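Glutathione transferase lambda1 (PDB 4PQH) binds glutathione and probably acts as a thiol transferase, and perhaps conjugates glutathione to electrophiles, as a Lambda-class glutathione transferase. Local coordinates at residues C36-A39 with Q40-W43. Residues are numbered along the deposited sequence; the frame is centred on the assembly and turned at random.
With GSH (glutathione), chain C.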
ATOM      1  N   CYS A  36      -5.018   1.479   7.772  1.00 18.01           N
ATOM      2  CA  CYS A  36      -3.957   0.478   7.675  1.00 17.42           C
ATOM      3  C   CYS A  36      -3.108   0.684   6.423  1.00 16.67           C
ATOM      4  O   CYS A  36      -3.633   0.643   5.311  1.00 15.73           O
ATOM      5  CB  CYS A  36      -4.555  -0.937   7.664  1.00 19.16           C
ATOM      6  SG  CYS A  36      -3.332  -2.260   7.408  1.00 20.24           S
ATOM      7  N   PRO A  37      -1.786   0.880   6.588  1.00 14.65           N
ATOM      8  CA  PRO A  37      -0.970   1.101   5.381  1.00 14.48           C
ATOM      9  C   PRO A  37      -0.859  -0.126   4.465  1.00 13.80           C
ATOM     10  O   PRO A  37      -0.741   0.033   3.249  1.00 13.31           O
ATOM     11  CB  PRO A  37       0.411   1.469   5.944  1.00 14.53           C
ATOM     12  CG  PRO A  37       0.443   0.829   7.318  1.00 15.10           C
ATOM     13  CD  PRO A  37      -0.979   0.886   7.826  1.00 14.67           C
ATOM     14  N   TYR A  38      -0.888  -1.327   5.026  1.00 13.57           N
ATOM     15  CA  TYR A  38      -0.854  -2.530   4.201  1.00 14.77           C
ATOM     16  C   TYR A  38      -2.095  -2.607   3.325  1.00 15.05           C
ATOM     17  O   TYR A  38      -2.016  -2.922   2.128  1.00 15.28           O
ATOM     18  CB  TYR A  38      -0.750  -3.772   5.090  1.00 15.78           C
ATOM     19  CG  TYR A  38       0.521  -3.798   5.892  1.00 16.03           C
ATOM     20  CD1 TYR A  38       1.722  -4.182   5.314  1.00 15.25           C
ATOM     21  CD2 TYR A  38       0.525  -3.427   7.231  1.00 17.85           C
ATOM     22  CE1 TYR A  38       2.890  -4.198   6.050  1.00 17.00           C
ATOM     23  CE2 TYR A  38       1.680  -3.440   7.964  1.00 18.23           C
ATOM     24  CZ  TYR A  38       2.856  -3.827   7.379  1.00 18.48           C
ATOM     25  OH  TYR A  38       4.004  -3.837   8.130  1.00 22.07           O
ATOM     26  N   ALA A  39      -3.244  -2.295   3.915  1.00 14.22           N
ATOM     27  CA  ALA A  39      -4.499  -2.278   3.174  1.00 14.35           C
ATOM     28  C   ALA A  39      -4.512  -1.148   2.145  1.00 13.35           C
ATOM     29  O   ALA A  39      -5.046  -1.301   1.039  1.00 13.96           O
ATOM     30  CB  ALA A  39      -5.684  -2.159   4.133  1.00 15.40           C
ATOM     31  N   GLN A  40      -3.913  -0.016   2.502  1.00 12.44           N
ATOM     32  CA  GLN A  40      -3.846   1.112   1.584  1.00 12.21           C
ATOM     33  C   GLN A  40      -3.115   0.742   0.300  1.00 12.98           C
ATOM     34  O   GLN A  40      -3.499   1.202  -0.771  1.00 12.93           O
ATOM     35  CB  GLN A  40      -3.174   2.311   2.248  1.00 11.46           C
ATOM     36  CG  GLN A  40      -3.392   3.619   1.498  1.00 12.76           C
ATOM     37  CD  GLN A  40      -2.574   4.759   2.071  1.00 12.27           C
ATOM     38  OE1 GLN A  40      -1.869   4.587   3.074  1.00 14.89           O
ATOM     39  NE2 GLN A  40      -2.669   5.932   1.452  1.00 13.63           N
ATOM     40  N   ARG A  41      -2.076  -0.088   0.388  1.00 13.44           N
ATOM     41  CA  ARG A  41      -1.394  -0.579  -0.819  1.00 13.16           C
ATOM     42  C   ARG A  41      -2.380  -1.143  -1.820  1.00 12.38           C
ATOM     43  O   ARG A  41      -2.305  -0.862  -3.020  1.00 11.63           O
ATOM     44  CB  ARG A  41      -0.425  -1.704  -0.460  1.00 11.26           C
ATOM     45  CG  ARG A  41       0.842  -1.276   0.257  1.00 11.68           C
ATOM     46  CD  ARG A  41       1.693  -2.505   0.561  1.00 13.33           C
ATOM     47  NE  ARG A  41       3.056  -2.176   0.983  1.00 13.30           N
ATOM     48  CZ  ARG A  41       3.836  -2.974   1.705  1.00 12.62           C
ATOM     49  NH1 ARG A  41       3.392  -4.154   2.123  1.00 14.66           N
ATOM     50  NH2 ARG A  41       5.067  -2.586   2.007  1.00 14.14           N
ATOM     51  N   VAL A  42      -3.311  -1.939  -1.323  1.00 13.93           N
ATOM     52  CA  VAL A  42      -4.230  -2.662  -2.190  1.00 13.54           C
ATOM     53  C   VAL A  42      -5.340  -1.738  -2.684  1.00 13.82           C
ATOM     54  O   VAL A  42      -5.768  -1.807  -3.839  1.00 13.24           O
ATOM     55  CB  VAL A  42      -4.816  -3.904  -1.466  1.00 14.42           C
ATOM     56  CG1 VAL A  42      -5.523  -4.799  -2.459  1.00 15.40           C
ATOM     57  CG2 VAL A  42      -3.695  -4.693  -0.785  1.00 15.32           C
ATOM     58  N   TRP A  43      -5.781  -0.849  -1.807  1.00 13.33           N
ATOM     59  CA  TRP A  43      -6.761   0.166  -2.155  1.00 12.70           C
ATOM     60  C   TRP A  43      -6.219   1.074  -3.279  1.00 11.66           C
ATOM     61  O   TRP A  43      -6.932   1.384  -4.247  1.00 11.75           O
ATOM     62  CB  TRP A  43      -7.086   0.962  -0.896  1.00 13.39           C
ATOM     63  CG  TRP A  43      -8.121   2.030  -1.017  1.00 14.33           C
ATOM     64  CD1 TRP A  43      -8.876   2.353  -2.110  1.00 14.72           C
ATOM     65  CD2 TRP A  43      -8.514   2.929   0.023  1.00 14.58           C
ATOM     66  NE1 TRP A  43      -9.719   3.404  -1.804  1.00 14.80           N
ATOM     67  CE2 TRP A  43      -9.510   3.773  -0.500  1.00 15.82           C
ATOM     68  CE3 TRP A  43      -8.120   3.092   1.356  1.00 15.45           C
ATOM     69  CZ2 TRP A  43     -10.113   4.778   0.260  1.00 16.55           C
ATOM     70  CZ3 TRP A  43      -8.718   4.092   2.110  1.00 16.76           C
ATOM     71  CH2 TRP A  43      -9.704   4.920   1.559  1.00 17.41           C
TER
HETATM   72  N1  GSH C 300       1.893  -8.963   6.196  0.58 15.55           N
HETATM   73  CA1 GSH C 300       0.544  -8.430   6.188  0.58 14.76           C
HETATM   74  C1  GSH C 300       0.343  -7.766   4.858  0.58 20.79           C
HETATM   75  O11 GSH C 300       1.345  -7.381   4.218  0.58 12.61           O
HETATM   76  O12 GSH C 300      -0.802  -7.623   4.392  0.58 13.78           O
HETATM   77  CB1 GSH C 300       0.356  -7.429   7.331  0.58 18.74           C
HETATM   78  CG1 GSH C 300      -1.103  -7.033   7.549  0.58 12.20           C
HETATM   79  CD1 GSH C 300      -1.242  -6.292   8.862  0.58 22.80           C
HETATM   80  OE1 GSH C 300      -0.174  -6.319   9.780  0.58 27.64           O
HETATM   81  N2  GSH C 300      -2.378  -5.639   9.115  0.58 13.99           N
HETATM   82  CA2 GSH C 300      -2.610  -5.145  10.467  0.58 25.56           C
HETATM   83  C2  GSH C 300      -3.744  -5.863  11.127  0.58 32.83           C
HETATM   84  O2  GSH C 300      -4.792  -6.386  10.357  0.58 13.19           O
HETATM   85  CB2 GSH C 300      -2.943  -3.661  10.480  0.58 16.23           C
HETATM   86  SG2 GSH C 300      -1.528  -2.572  10.171  0.58 33.76           S
HETATM   87  N3  GSH C 300      -3.725  -5.975  12.453  0.58 19.77           N
HETATM   88  CA3 GSH C 300      -4.849  -6.595  13.129  0.58 26.11           C
HETATM   89  C3  GSH C 300      -4.412  -7.753  13.991  0.58 32.31           C
HETATM   90  O31 GSH C 300      -5.235  -8.326  14.738  0.58 39.92           O
HETATM   91  O32 GSH C 300      -3.231  -8.162  13.961  0.58 30.97           O
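Ala39 O receives two amide donors, a nearly linear bond from Trp43 N (3.0 Å, N-H...O 166°) and a weak, bent one from Val42 N. One turn earlier, Gln40 N reaches Cys36 O at 2.9 Å, which marks Cys36 as the residue just before the helix. Its SG, swung anti to its own backbone N (chi1 175°), accepts Ala39 N at 3.5 Å, the N-cap bond of helix 37-48. The same SG lies 3.3 Å from glutathione SG2; Cys36 is the residue to which glutathione can become covalently bound. Tyr38 and Arg41, three residues apart, extend side by side in one direction, the ring and guanidinium planes 83° apart. Arg41 NH1 comes to the ring edge, 3.6 Å from Tyr38 CD1, while glutathione CB1 sits 3.9 Å above the ring centre. Phe178 of helix 170-190 meets the Tyr38 ring edge-to-face. Replacing Tyr38 with an alanine would probably leave a gap beneath glutathione CB1 and deprive Phe178 of its edge-to-face partner. The Arg41 guanidinium is also held by Ser92 OG at NH1 and Ala174 O at NE, and Ser92 itself binds glutathione. In the thioredoxin-like beta-alpha-beta unit, the helix 37-48 follows strand 28-32, with Ala39, Val42 and Trp43 packed on that strand. Helix 92-102 meets Arg41 and Val42, whereas helix 170-190 of the all-helical part lies against Pro37, Gln40 and Arg41, with Gln40 OE1 bonded to Arg181.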